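Local structure of putative metal-dependent isothiocyanate hydrolase SaxA (6BRM) at residues M1-R7 with D253-F259; K202-L206 with E234-F238; T205-L209 with H242-I248. The protein probably hydrolyses isothiocyanates at a two-zinc site, as a bacterial enzyme with a metallo-beta-lactamase fold. One frame throughout, in Å; residues are numbered along the deposited sequence.

Interaction 1. Residues M1-R7 with D253-F259; sequences MKLTQIR and DGETMAF
Leu3 and Met257 form a hydrogen-bonded antiparallel pair: Met257 N gives to Leu3 O at 2.8 Å, and Leu3 N gives to Met257 O at 3.1 Å. The pairing runs on at both ends. Met1 N reaches Phe259 O at 2.8 Å, while Gln5 N to Glu255 O and Gly254 N to Gln5 O (2.8 Å) continue it past strand 256-258. On one face of the sheet Thr4 and Thr256 are neighbours; in each, OG1 lies beside its own backbone N (chi1 -43° and -54°), and the two hydroxyls hydrogen-bond at 3.2 Å. On the other face Leu3 CB sits at the edge of the Phe259 ring, and Met1, bent at chi3, brings CE to 3.9 Å from Phe259 CD2. This apolar face looks into the interior of the metallo-beta-lactamase sandwich, where Met1 and Leu3 touch Ile159, Met1 and Phe259 touch Ile182, and Leu3 touches Val184, all on the opposing sheet. In its own sheet strand 2-7 lies between strands 10-15 and 256-258. At its far end Ile6 and Arg7 both face Thr10 in a classic beta bulge. Further out, the Arg7 guanidinium hydrogen-bonds to the carbonyl oxygens of Met25, Ala27 and Val48, Asp253 forms a salt bridge with Arg232, and the Gln5 amide joins Asn8 O to Ser220 OG, its side chain about 7 Å from that of the zinc ligand His221.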
ATOM      1  N   MET B   1       0.838   2.329 -29.860  1.00 68.13           N
ATOM      2  CA  MET B   1      -0.463   2.264 -29.125  1.00 67.77           C
ATOM      3  C   MET B   1      -1.538   3.114 -29.780  1.00 67.05           C
ATOM      4  O   MET B   1      -1.241   4.029 -30.550  1.00 68.58           O
ATOM      5  CB  MET B   1      -0.309   2.756 -27.685  1.00 67.84           C
ATOM      6  CG  MET B   1       0.429   1.809 -26.767  1.00 68.77           C
ATOM      7  SD  MET B   1       1.045   2.628 -25.279  1.00 69.34           S
ATOM      8  CE  MET B   1      -0.394   3.528 -24.726  1.00 68.07           C
ATOM      9  N   LYS B   2      -2.784   2.786 -29.455  1.00 64.62           N
ATOM     10  CA  LYS B   2      -3.924   3.668 -29.662  1.00 63.27           C
ATOM     11  C   LYS B   2      -4.800   3.591 -28.413  1.00 60.37           C
ATOM     12  O   LYS B   2      -5.494   2.596 -28.200  1.00 60.50           O
ATOM     13  CB  LYS B   2      -4.708   3.269 -30.919  1.00 64.49           C
ATOM     14  CG  LYS B   2      -4.285   4.015 -32.183  1.00 65.81           C
ATOM     15  CD  LYS B   2      -4.647   3.263 -33.458  1.00 66.77           C
ATOM     16  CE  LYS B   2      -6.151   3.184 -33.689  1.00 67.27           C
ATOM     17  NZ  LYS B   2      -6.484   2.241 -34.793  1.00 67.80           N
ATOM     18  N   LEU B   3      -4.717   4.625 -27.574  1.00 57.57           N
ATOM     19  CA  LEU B   3      -5.590   4.785 -26.411  1.00 57.12           C
ATOM     20  C   LEU B   3      -6.714   5.748 -26.794  1.00 57.12           C
ATOM     21  O   LEU B   3      -6.441   6.856 -27.265  1.00 58.89           O
ATOM     22  CB  LEU B   3      -4.803   5.351 -25.218  1.00 55.93           C
ATOM     23  CG  LEU B   3      -5.297   5.090 -23.783  1.00 56.12           C
ATOM     24  CD1 LEU B   3      -4.693   6.111 -22.828  1.00 55.14           C
ATOM     25  CD2 LEU B   3      -6.813   5.094 -23.630  1.00 56.76           C
ATOM     26  N   THR B   4      -7.962   5.324 -26.592  1.00 56.24           N
ATOM     27  CA  THR B   4      -9.136   6.168 -26.817  1.00 56.01           C
ATOM     28  C   THR B   4      -9.817   6.452 -25.482  1.00 56.66           C
ATOM     29  O   THR B   4     -10.193   5.523 -24.773  1.00 56.35           O
ATOM     30  CB  THR B   4     -10.161   5.483 -27.752  1.00 56.20           C
ATOM     31  OG1 THR B   4      -9.487   4.858 -28.852  1.00 58.36           O
ATOM     32  CG2 THR B   4     -11.176   6.487 -28.287  1.00 56.57           C
ATOM     33  N   GLN B   5      -9.961   7.730 -25.137  1.00 57.76           N
ATOM     34  CA  GLN B   5     -10.818   8.135 -24.023  1.00 58.66           C
ATOM     35  C   GLN B   5     -12.260   7.973 -24.491  1.00 60.50           C
ATOM     36  O   GLN B   5     -12.622   8.491 -25.554  1.00 61.84           O
ATOM     37  CB  GLN B   5     -10.537   9.593 -23.630  1.00 59.15           C
ATOM     38  CG  GLN B   5     -11.378  10.157 -22.479  1.00 59.90           C
ATOM     39  CD  GLN B   5     -11.132   9.474 -21.144  1.00 59.17           C
ATOM     40  OE1 GLN B   5     -10.099   8.841 -20.930  1.00 62.03           O
ATOM     41  NE2 GLN B   5     -12.084   9.610 -20.233  1.00 56.11           N
ATOM     42  N   ILE B   6     -13.065   7.237 -23.723  1.00 61.53           N
ATOM     43  CA  ILE B   6     -14.500   7.086 -24.000  1.00 61.85           C
ATOM     44  C   ILE B   6     -15.262   8.069 -23.102  1.00 61.77           C
ATOM     45  O   ILE B   6     -15.640   9.141 -23.569  1.00 63.91           O
ATOM     46  CB  ILE B   6     -14.974   5.616 -23.833  1.00 62.31           C
ATOM     47  CG1 ILE B   6     -14.260   4.693 -24.836  1.00 62.64           C
ATOM     48  CG2 ILE B   6     -16.490   5.502 -23.981  1.00 62.64           C
ATOM     49  CD1 ILE B   6     -14.684   4.842 -26.287  1.00 63.23           C
ATOM     50  N   ARG B   7     -15.463   7.718 -21.828  1.00 60.82           N
ATOM     51  CA  ARG B   7     -16.056   8.624 -20.830  1.00 60.92           C
ATOM     52  C   ARG B   7     -15.802   8.082 -19.418  1.00 59.26           C
ATOM     53  O   ARG B   7     -15.950   6.882 -19.179  1.00 59.59           O
ATOM     54  CB  ARG B   7     -17.561   8.841 -21.079  1.00 60.76           C
ATOM     55  CG  ARG B   7     -18.431   7.589 -20.994  1.00 62.03           C
ATOM     56  CD  ARG B   7     -19.302   7.543 -19.740  1.00 61.79           C
ATOM     57  NE  ARG B   7     -20.642   8.091 -19.981  1.00 60.78           N
ATOM     58  CZ  ARG B   7     -21.673   7.428 -20.518  1.00 59.75           C
ATOM     59  NH1 ARG B   7     -21.564   6.156 -20.899  1.00 58.55           N
ATOM     60  NH2 ARG B   7     -22.840   8.049 -20.681  1.00 59.93           N
ATOM     61  N   ASP B 253     -13.960  13.336 -24.873  1.00 62.39           N
ATOM     62  CA  ASP B 253     -14.649  12.054 -24.996  1.00 62.93           C
ATOM     63  C   ASP B 253     -14.680  11.652 -26.468  1.00 63.68           C
ATOM     64  O   ASP B 253     -15.223  12.382 -27.298  1.00 64.94           O
ATOM     65  CB  ASP B 253     -16.069  12.142 -24.428  1.00 62.57           C
ATOM     66  CG  ASP B 253     -16.093  12.187 -22.908  1.00 60.83           C
ATOM     67  OD1 ASP B 253     -15.058  12.515 -22.288  1.00 60.94           O
ATOM     68  OD2 ASP B 253     -17.155  11.887 -22.330  1.00 59.79           O
ATOM     69  N   GLY B 254     -14.069  10.507 -26.779  1.00 64.30           N
ATOM     70  CA  GLY B 254     -13.946  10.012 -28.156  1.00 62.79           C
ATOM     71  C   GLY B 254     -12.604  10.255 -28.838  1.00 61.64           C
ATOM     72  O   GLY B 254     -12.357   9.693 -29.909  1.00 61.30           O
ATOM     73  N   GLU B 255     -11.737  11.076 -28.237  1.00 59.59           N
ATOM     74  CA  GLU B 255     -10.419  11.373 -28.818  1.00 59.37           C
ATOM     75  C   GLU B 255      -9.444  10.207 -28.625  1.00 59.47           C
ATOM     76  O   GLU B 255      -9.321   9.673 -27.520  1.00 59.08           O
ATOM     77  CB  GLU B 255      -9.819  12.645 -28.205  1.00 58.43           C
ATOM     78  CG  GLU B 255      -8.727  13.277 -29.062  1.00 57.98           C
ATOM     79  CD  GLU B 255      -7.891  14.301 -28.317  1.00 57.85           C
ATOM     80  OE1 GLU B 255      -6.663  14.334 -28.547  1.00 57.04           O
ATOM     81  OE2 GLU B 255      -8.451  15.070 -27.505  1.00 58.93           O
ATOM     82  N   THR B 256      -8.756   9.830 -29.704  1.00 59.76           N
ATOM     83  CA  THR B 256      -7.750   8.767 -29.682  1.00 60.68           C
ATOM     84  C   THR B 256      -6.344   9.373 -29.731  1.00 61.23           C
ATOM     85  O   THR B 256      -6.083  10.255 -30.551  1.00 61.82           O
ATOM     86  CB  THR B 256      -7.927   7.814 -30.880  1.00 61.19           C
ATOM     87  OG1 THR B 256      -9.273   7.323 -30.912  1.00 59.54           O
ATOM     88  CG2 THR B 256      -6.965   6.629 -30.793  1.00 62.43           C
ATOM     89  N   MET B 257      -5.453   8.907 -28.854  1.00 62.12           N
ATOM     90  CA  MET B 257      -4.046   9.326 -28.862  1.00 62.33           C
ATOM     91  C   MET B 257      -3.151   8.174 -29.290  1.00 62.46           C
ATOM     92  O   MET B 257      -3.248   7.071 -28.740  1.00 61.84           O
ATOM     93  CB  MET B 257      -3.591   9.785 -27.481  1.00 63.44           C
ATOM     94  CG  MET B 257      -4.388  10.920 -26.868  1.00 64.32           C
ATOM     95  SD  MET B 257      -5.341  10.372 -25.441  1.00 67.70           S
ATOM     96  CE  MET B 257      -4.833  11.614 -24.261  1.00 65.85           C
ATOM     97  N   ALA B 258      -2.274   8.447 -30.255  1.00 63.35           N
ATOM     98  CA  ALA B 258      -1.288   7.482 -30.736  1.00 64.44           C
ATOM     99  C   ALA B 258       0.027   7.642 -29.967  1.00 64.53           C
ATOM    100  O   ALA B 258       0.462   8.768 -29.711  1.00 62.29           O
ATOM    101  CB  ALA B 258      -1.052   7.676 -32.226  1.00 64.92           C
ATOM    102  N   PHE B 259       0.639   6.515 -29.592  1.00 65.27           N
ATOM    103  CA  PHE B 259       1.952   6.503 -28.932  1.00 66.36           C
ATOM    104  C   PHE B 259       2.808   5.358 -29.487  1.00 68.64           C
ATOM    105  O   PHE B 259       2.686   4.214 -29.044  1.00 68.15           O
ATOM    106  CB  PHE B 259       1.813   6.340 -27.408  1.00 65.08           C
ATOM    107  CG  PHE B 259       0.875   7.322 -26.757  1.00 63.92           C
ATOM    108  CD1 PHE B 259       1.313   8.592 -26.382  1.00 63.71           C
ATOM    109  CD2 PHE B 259      -0.444   6.966 -26.482  1.00 62.73           C
ATOM    110  CE1 PHE B 259       0.447   9.492 -25.767  1.00 62.70           C
ATOM    111  CE2 PHE B 259      -1.310   7.861 -25.866  1.00 62.12           C
ATOM    112  CZ  PHE B 259      -0.865   9.125 -25.509  1.00 61.20           C
TER

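Interaction 2. Residues K202-L206 with E234-F238; sequences KEDTL and ELREF
Lys202 holds CG between its backbone N and carbonyl carbon (chi1 68°), and from there the chain runs out straight, which lays its methylenes across the Phe238 ring. Phe238 meets it with CG anti to the backbone N (chi1 -172°), pushing the ring from helix 232-241 toward the start of helix 203-211. Lys202 CG lies 3.9 Å above the ring plane, over the centre, as a CH-pi contact only 11° off the normal; CB and CD follow the same face, CD at 3.8 Å from Phe238 CD1. Past the ring, Lys202 NZ forms a salt bridge with Glu234 OE2 at 2.8 Å, meeting that oxygen nearly along its C-O axis. The two chains cross at about a right angle, and Glu234, itself extended, lies one turn before Phe238. The charged end is therefore tethered while the methylenes cover the aromatic face. At the ring's edge lies Leu206 CB, 4.2 Å from Phe238 CE2. Deeper in, Leu235 CD1 rests against Lys202 CB at 3.8 Å and against Thr205 OG1 at the same distance. Outside the pair, the Phe238 ring also meets His242, and Leu235 touches Met222. The contact packs together two helices on the outside of one sheet, the connecting helices of the successive beta-alpha-beta crossovers 182-186 to 216-220 and 216-220 to 248-249.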
ATOM      1  N   LYS B 202      -5.613  17.473  -9.325  1.00 59.99           N
ATOM      2  CA  LYS B 202      -4.642  18.297 -10.049  1.00 61.04           C
ATOM      3  C   LYS B 202      -3.245  18.222  -9.422  1.00 63.01           C
ATOM      4  O   LYS B 202      -2.262  18.087 -10.151  1.00 64.06           O
ATOM      5  CB  LYS B 202      -5.123  19.756 -10.174  1.00 61.09           C
ATOM      6  CG  LYS B 202      -5.193  20.558  -8.879  1.00 61.67           C
ATOM      7  CD  LYS B 202      -6.038  21.816  -9.046  1.00 62.21           C
ATOM      8  CE  LYS B 202      -6.028  22.672  -7.788  1.00 62.11           C
ATOM      9  NZ  LYS B 202      -6.857  23.899  -7.936  1.00 61.99           N
ATOM     10  N   GLU B 203      -3.163  18.288  -8.089  1.00 62.85           N
ATOM     11  CA  GLU B 203      -1.875  18.215  -7.365  1.00 62.71           C
ATOM     12  C   GLU B 203      -1.068  16.962  -7.702  1.00 60.50           C
ATOM     13  O   GLU B 203       0.155  17.021  -7.836  1.00 58.65           O
ATOM     14  CB  GLU B 203      -2.087  18.272  -5.844  1.00 66.40           C
ATOM     15  CG  GLU B 203      -2.369  19.663  -5.291  1.00 68.28           C
ATOM     16  CD  GLU B 203      -2.332  19.707  -3.769  1.00 70.00           C
ATOM     17  OE1 GLU B 203      -3.377  20.018  -3.154  1.00 70.54           O
ATOM     18  OE2 GLU B 203      -1.260  19.422  -3.186  1.00 70.88           O
ATOM     19  N   ASP B 204      -1.766  15.837  -7.847  1.00 60.21           N
ATOM     20  CA  ASP B 204      -1.135  14.549  -8.129  1.00 57.49           C
ATOM     21  C   ASP B 204      -0.566  14.453  -9.549  1.00 58.29           C
ATOM     22  O   ASP B 204       0.279  13.605  -9.812  1.00 58.80           O
ATOM     23  CB  ASP B 204      -2.119  13.407  -7.862  1.00 56.64           C
ATOM     24  CG  ASP B 204      -2.554  13.333  -6.401  1.00 56.48           C
ATOM     25  OD1 ASP B 204      -2.563  14.379  -5.722  1.00 59.14           O
ATOM     26  OD2 ASP B 204      -2.900  12.233  -5.926  1.00 56.27           O
ATOM     27  N   THR B 205      -1.030  15.314 -10.456  1.00 59.94           N
ATOM     28  CA  THR B 205      -0.433  15.459 -11.792  1.00 60.08           C
ATOM     29  C   THR B 205       1.000  16.005 -11.724  1.00 60.96           C
ATOM     30  O   THR B 205       1.888  15.503 -12.413  1.00 61.21           O
ATOM     31  CB  THR B 205      -1.285  16.389 -12.690  1.00 59.44           C
ATOM     32  OG1 THR B 205      -2.606  15.853 -12.825  1.00 59.87           O
ATOM     33  CG2 THR B 205      -0.674  16.545 -14.069  1.00 59.86           C
ATOM     34  N   LEU B 206       1.211  17.039 -10.909  1.00 60.54           N
ATOM     35  CA  LEU B 206       2.532  17.662 -10.756  1.00 60.87           C
ATOM     36  C   LEU B 206       3.521  16.772  -9.991  1.00 61.08           C
ATOM     37  O   LEU B 206       4.671  16.621 -10.416  1.00 61.55           O
ATOM     38  CB  LEU B 206       2.403  19.019 -10.051  1.00 61.30           C
ATOM     39  CG  LEU B 206       3.633  19.934 -10.002  1.00 61.03           C
ATOM     40  CD1 LEU B 206       4.069  20.368 -11.395  1.00 60.43           C
ATOM     41  CD2 LEU B 206       3.336  21.152  -9.140  1.00 61.80           C
ATOM     42  N   GLU B 234     -10.053  23.564 -15.511  1.00 58.11           N
ATOM     43  CA  GLU B 234      -9.251  23.812 -14.308  1.00 58.81           C
ATOM     44  C   GLU B 234      -7.884  23.123 -14.366  1.00 58.90           C
ATOM     45  O   GLU B 234      -6.882  23.717 -13.970  1.00 58.95           O
ATOM     46  CB  GLU B 234      -9.994  23.367 -13.040  1.00 59.99           C
ATOM     47  CG  GLU B 234      -9.425  23.975 -11.759  1.00 62.47           C
ATOM     48  CD  GLU B 234      -9.845  23.259 -10.482  1.00 63.85           C
ATOM     49  OE1 GLU B 234     -10.811  22.465 -10.503  1.00 66.69           O
ATOM     50  OE2 GLU B 234      -9.197  23.505  -9.439  1.00 62.15           O
ATOM     51  N   LEU B 235      -7.852  21.875 -14.840  1.00 58.92           N
ATOM     52  CA  LEU B 235      -6.603  21.104 -14.931  1.00 60.84           C
ATOM     53  C   LEU B 235      -5.646  21.665 -15.985  1.00 62.92           C
ATOM     54  O   LEU B 235      -4.431  21.660 -15.777  1.00 63.45           O
ATOM     55  CB  LEU B 235      -6.887  19.626 -15.231  1.00 60.87           C
ATOM     56  CG  LEU B 235      -5.691  18.661 -15.180  1.00 59.62           C
ATOM     57  CD1 LEU B 235      -5.146  18.530 -13.765  1.00 59.10           C
ATOM     58  CD2 LEU B 235      -6.075  17.296 -15.731  1.00 59.30           C
ATOM     59  N   ARG B 236      -6.193  22.121 -17.112  1.00 65.04           N
ATOM     60  CA  ARG B 236      -5.404  22.820 -18.128  1.00 66.61           C
ATOM     61  C   ARG B 236      -4.854  24.142 -17.582  1.00 69.15           C
ATOM     62  O   ARG B 236      -3.684  24.461 -17.792  1.00 70.94           O
ATOM     63  CB  ARG B 236      -6.234  23.066 -19.390  1.00 67.38           C
ATOM     64  CG  ARG B 236      -5.453  23.685 -20.546  1.00 68.52           C
ATOM     65  CD  ARG B 236      -5.855  23.075 -21.882  1.00 69.48           C
ATOM     66  NE  ARG B 236      -5.339  21.710 -22.033  1.00 69.95           N
ATOM     67  CZ  ARG B 236      -5.771  20.806 -22.919  1.00 70.62           C
ATOM     68  NH1 ARG B 236      -6.758  21.078 -23.778  1.00 70.75           N
ATOM     69  NH2 ARG B 236      -5.209  19.601 -22.942  1.00 71.12           N
ATOM     70  N   GLU B 237      -5.701  24.890 -16.871  1.00 71.63           N
ATOM     71  CA  GLU B 237      -5.289  26.129 -16.188  1.00 73.86           C
ATOM     72  C   GLU B 237      -4.196  25.877 -15.133  1.00 75.26           C
ATOM     73  O   GLU B 237      -3.296  26.701 -14.958  1.00 76.49           O
ATOM     74  CB  GLU B 237      -6.510  26.808 -15.549  1.00 75.17           C
ATOM     75  CG  GLU B 237      -6.262  28.198 -14.967  1.00 76.35           C
ATOM     76  CD  GLU B 237      -7.511  28.833 -14.371  1.00 77.60           C
ATOM     77  OE1 GLU B 237      -7.383  29.900 -13.733  1.00 79.96           O
ATOM     78  OE2 GLU B 237      -8.622  28.278 -14.531  1.00 78.39           O
ATOM     79  N   PHE B 238      -4.287  24.743 -14.440  1.00 75.57           N
ATOM     80  CA  PHE B 238      -3.255  24.306 -13.497  1.00 75.92           C
ATOM     81  C   PHE B 238      -1.956  23.895 -14.197  1.00 75.71           C
ATOM     82  O   PHE B 238      -0.868  24.164 -13.685  1.00 75.54           O
ATOM     83  CB  PHE B 238      -3.775  23.138 -12.649  1.00 75.69           C
ATOM     84  CG  PHE B 238      -2.854  22.738 -11.528  1.00 73.86           C
ATOM     85  CD1 PHE B 238      -2.863  23.434 -10.323  1.00 72.49           C
ATOM     86  CD2 PHE B 238      -1.985  21.658 -11.673  1.00 73.11           C
ATOM     87  CE1 PHE B 238      -2.020  23.064  -9.284  1.00 72.29           C
ATOM     88  CE2 PHE B 238      -1.139  21.284 -10.637  1.00 72.72           C
ATOM     89  CZ  PHE B 238      -1.156  21.988  -9.441  1.00 72.79           C
TER

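Interaction 3. Residues T205-L209 with H242-I248; sequences TLRTL and HGIEDKI
Leu206, Leu209 and Thr205 present methyl groups to segment 242-248, and packing of these groups makes up the contact. Leu209 contributes through one branch: CD2 lies 3.9 Å from Ile244 CG2, equally near Lys247 CB, and 4.0 Å from Ile248 CD1, so a single methyl is shared by three residues of 242-248. Leu209 and Ile244 run alongside each other in opposite senses. Ile244 places CG1 between its backbone N and carbonyl carbon (chi1 66°) and then runs extended, which carries CD1 to 4.0 Å from Leu206 CD1; here the two chains cross at about a right angle. Thr205 and Ile248 meet end on, CG2 of the threonine against CD1 of the isoleucine.

The aromatic part belongs to His242. Leu206 CD2 comes obliquely to its ring, 3.5 Å from His242 CD2, while Leu206 CD1 touches the histidine CB, so both leucine methyls lie against one side of the histidine. Its ND1 is hydrogen-bonded to Phe238 O in helix 232-241.

Polar bonds stay within each segment or lead away from the contact. Thr208 OG1 gives to Thr205 O at 2.6 Å from above the carbonyl plane, with Asp204 O as a second acceptor that can only share the same proton, keeping the hydroxyl against its own helix. Across the helix, in 242-248, Ile244 O accepts both Lys247 N (2.9 Å) and Ile248 N. The Lys247 ammonium turns to Pro213 O, while its methylenes pack on Leu209. The directional bonds thus lie inside the helix, inside the turn before strand 248-249, or with outside partners, and the contact between helix and loop itself rests on apolar packing.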
ATOM      1  N   THR B 205      -1.030  15.314 -10.456  1.00 59.94           N
ATOM      2  CA  THR B 205      -0.433  15.459 -11.792  1.00 60.08           C
ATOM      3  C   THR B 205       1.000  16.005 -11.724  1.00 60.96           C
ATOM      4  O   THR B 205       1.888  15.503 -12.413  1.00 61.21           O
ATOM      5  CB  THR B 205      -1.285  16.389 -12.690  1.00 59.44           C
ATOM      6  OG1 THR B 205      -2.606  15.853 -12.825  1.00 59.87           O
ATOM      7  CG2 THR B 205      -0.674  16.545 -14.069  1.00 59.86           C
ATOM      8  N   LEU B 206       1.211  17.039 -10.909  1.00 60.54           N
ATOM      9  CA  LEU B 206       2.532  17.662 -10.756  1.00 60.87           C
ATOM     10  C   LEU B 206       3.521  16.772  -9.991  1.00 61.08           C
ATOM     11  O   LEU B 206       4.671  16.621 -10.416  1.00 61.55           O
ATOM     12  CB  LEU B 206       2.403  19.019 -10.051  1.00 61.30           C
ATOM     13  CG  LEU B 206       3.633  19.934 -10.002  1.00 61.03           C
ATOM     14  CD1 LEU B 206       4.069  20.368 -11.395  1.00 60.43           C
ATOM     15  CD2 LEU B 206       3.336  21.152  -9.140  1.00 61.80           C
ATOM     16  N   ARG B 207       3.070  16.193  -8.880  0.50 61.66           N
ATOM     17  CA  ARG B 207       3.908  15.336  -8.035  0.50 62.04           C
ATOM     18  C   ARG B 207       4.468  14.101  -8.758  0.50 63.10           C
ATOM     19  O   ARG B 207       5.570  13.648  -8.441  0.50 64.38           O
ATOM     20  CB  ARG B 207       3.128  14.911  -6.787  0.50 61.98           C
ATOM     21  CG  ARG B 207       3.027  16.003  -5.733  0.50 61.75           C
ATOM     22  CD  ARG B 207       1.890  15.755  -4.754  0.50 61.34           C
ATOM     23  NE  ARG B 207       1.997  16.606  -3.571  0.50 61.29           N
ATOM     24  CZ  ARG B 207       1.747  17.911  -3.559  0.50 60.46           C
ATOM     25  NH1 ARG B 207       1.375  18.531  -4.670  0.50 59.63           N
ATOM     26  NH2 ARG B 207       1.871  18.600  -2.432  0.50 60.30           N
ATOM     27  N   THR B 208       3.710  13.565  -9.716  1.00 63.25           N
ATOM     28  CA  THR B 208       4.189  12.474 -10.587  1.00 63.53           C
ATOM     29  C   THR B 208       5.284  12.934 -11.539  1.00 65.10           C
ATOM     30  O   THR B 208       6.310  12.268 -11.686  1.00 67.94           O
ATOM     31  CB  THR B 208       3.067  11.910 -11.485  1.00 64.26           C
ATOM     32  OG1 THR B 208       2.402  12.977 -12.170  1.00 65.75           O
ATOM     33  CG2 THR B 208       2.073  11.151 -10.680  1.00 63.11           C
ATOM     34  N   LEU B 209       5.044  14.073 -12.185  1.00 64.33           N
ATOM     35  CA  LEU B 209       5.940  14.592 -13.221  1.00 63.99           C
ATOM     36  C   LEU B 209       7.275  15.082 -12.635  1.00 62.94           C
ATOM     37  O   LEU B 209       8.289  15.079 -13.327  1.00 62.07           O
ATOM     38  CB  LEU B 209       5.243  15.700 -14.032  1.00 64.67           C
ATOM     39  CG  LEU B 209       5.444  15.691 -15.552  1.00 65.13           C
ATOM     40  CD1 LEU B 209       4.864  14.434 -16.190  1.00 64.38           C
ATOM     41  CD2 LEU B 209       4.814  16.934 -16.163  1.00 66.34           C
ATOM     42  N   HIS B 242       2.125  25.792 -13.888  1.00 76.87           N
ATOM     43  CA  HIS B 242       3.404  25.172 -13.501  1.00 76.68           C
ATOM     44  C   HIS B 242       4.306  24.773 -14.685  1.00 77.40           C
ATOM     45  O   HIS B 242       5.283  24.042 -14.502  1.00 79.08           O
ATOM     46  CB  HIS B 242       3.135  23.966 -12.596  1.00 76.00           C
ATOM     47  CG  HIS B 242       2.465  24.323 -11.307  1.00 75.90           C
ATOM     48  ND1 HIS B 242       1.112  24.563 -11.212  1.00 75.82           N
ATOM     49  CD2 HIS B 242       2.966  24.496 -10.059  1.00 75.96           C
ATOM     50  CE1 HIS B 242       0.806  24.864  -9.962  1.00 76.01           C
ATOM     51  NE2 HIS B 242       1.913  24.828  -9.243  1.00 75.95           N
ATOM     52  N   GLY B 243       3.991  25.260 -15.888  1.00 77.83           N
ATOM     53  CA  GLY B 243       4.842  25.059 -17.062  1.00 76.77           C
ATOM     54  C   GLY B 243       4.887  23.637 -17.593  1.00 75.30           C
ATOM     55  O   GLY B 243       5.917  23.203 -18.112  1.00 76.55           O
ATOM     56  N   ILE B 244       3.769  22.921 -17.476  1.00 73.61           N
ATOM     57  CA  ILE B 244       3.675  21.521 -17.910  1.00 72.03           C
ATOM     58  C   ILE B 244       2.542  21.275 -18.914  1.00 71.32           C
ATOM     59  O   ILE B 244       2.207  20.123 -19.188  1.00 70.14           O
ATOM     60  CB  ILE B 244       3.532  20.569 -16.692  1.00 71.09           C
ATOM     61  CG1 ILE B 244       2.202  20.786 -15.953  1.00 70.51           C
ATOM     62  CG2 ILE B 244       4.705  20.762 -15.736  1.00 71.25           C
ATOM     63  CD1 ILE B 244       1.983  19.845 -14.788  1.00 71.42           C
ATOM     64  N   GLU B 245       1.983  22.348 -19.480  1.00 72.33           N
ATOM     65  CA  GLU B 245       0.797  22.264 -20.354  1.00 73.16           C
ATOM     66  C   GLU B 245       0.873  21.213 -21.472  1.00 71.81           C
ATOM     67  O   GLU B 245      -0.096  20.489 -21.692  1.00 72.59           O
ATOM     68  CB  GLU B 245       0.413  23.648 -20.928  1.00 74.20           C
ATOM     69  CG  GLU B 245       1.382  24.305 -21.921  1.00 75.59           C
ATOM     70  CD  GLU B 245       2.600  24.960 -21.280  1.00 77.36           C
ATOM     71  OE1 GLU B 245       2.497  25.471 -20.141  1.00 78.16           O
ATOM     72  OE2 GLU B 245       3.671  24.971 -21.925  1.00 77.67           O
ATOM     73  N   ASP B 246       2.022  21.116 -22.141  1.00 73.32           N
ATOM     74  CA  ASP B 246       2.199  20.177 -23.269  1.00 75.05           C
ATOM     75  C   ASP B 246       2.599  18.743 -22.872  1.00 74.46           C
ATOM     76  O   ASP B 246       2.708  17.873 -23.740  1.00 76.24           O
ATOM     77  CB  ASP B 246       3.168  20.746 -24.331  1.00 75.62           C
ATOM     78  CG  ASP B 246       4.573  20.997 -23.796  1.00 77.76           C
ATOM     79  OD1 ASP B 246       4.747  21.111 -22.561  1.00 80.19           O
ATOM     80  OD2 ASP B 246       5.503  21.099 -24.622  1.00 78.27           O
ATOM     81  N   LYS B 247       2.814  18.506 -21.575  1.00 72.26           N
ATOM     82  CA  LYS B 247       3.009  17.152 -21.031  1.00 70.41           C
ATOM     83  C   LYS B 247       1.754  16.556 -20.371  1.00 68.86           C
ATOM     84  O   LYS B 247       1.713  15.349 -20.127  1.00 69.75           O
ATOM     85  CB  LYS B 247       4.174  17.134 -20.034  1.00 71.19           C
ATOM     86  CG  LYS B 247       5.537  17.070 -20.696  1.00 71.94           C
ATOM     87  CD  LYS B 247       6.653  16.907 -19.677  1.00 72.92           C
ATOM     88  CE  LYS B 247       7.939  16.434 -20.340  1.00 74.01           C
ATOM     89  NZ  LYS B 247       7.880  15.004 -20.767  1.00 74.11           N
ATOM     90  N   ILE B 248       0.753  17.388 -20.068  1.00 66.55           N
ATOM     91  CA  ILE B 248      -0.528  16.909 -19.528  1.00 64.84           C
ATOM     92  C   ILE B 248      -1.557  16.811 -20.660  1.00 63.54           C
ATOM     93  O   ILE B 248      -2.130  17.820 -21.082  1.00 62.87           O
ATOM     94  CB  ILE B 248      -1.068  17.820 -18.390  1.00 64.02           C
ATOM     95  CG1 ILE B 248       0.029  18.160 -17.366  1.00 63.23           C
ATOM     96  CG2 ILE B 248      -2.265  17.174 -17.699  1.00 63.57           C
ATOM     97  CD1 ILE B 248       0.843  16.984 -16.876  1.00 63.85           C
TER

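Interactions 2 and 3 share Thr205 and Leu206: helix 203-211 packs on helix 232-241 through its start and on the loop after that helix through its next turn, and the contacts touch where Leu235 meets Ile248. All three are partly buried. Interaction 1, centred about 13 Å from the chain centre, joins the chain's two ends and turns one face inward between the sheets; interactions 2 and 3, at about 18 and 19 Å, lie outside the sheet of strands 182-186, 216-220 and 248-249. Backbone pairing dominates interaction 1, an aromatic face with a peripheral salt bridge interaction 2, and methyl packing, with one histidine ring at its exposed end, interaction 3.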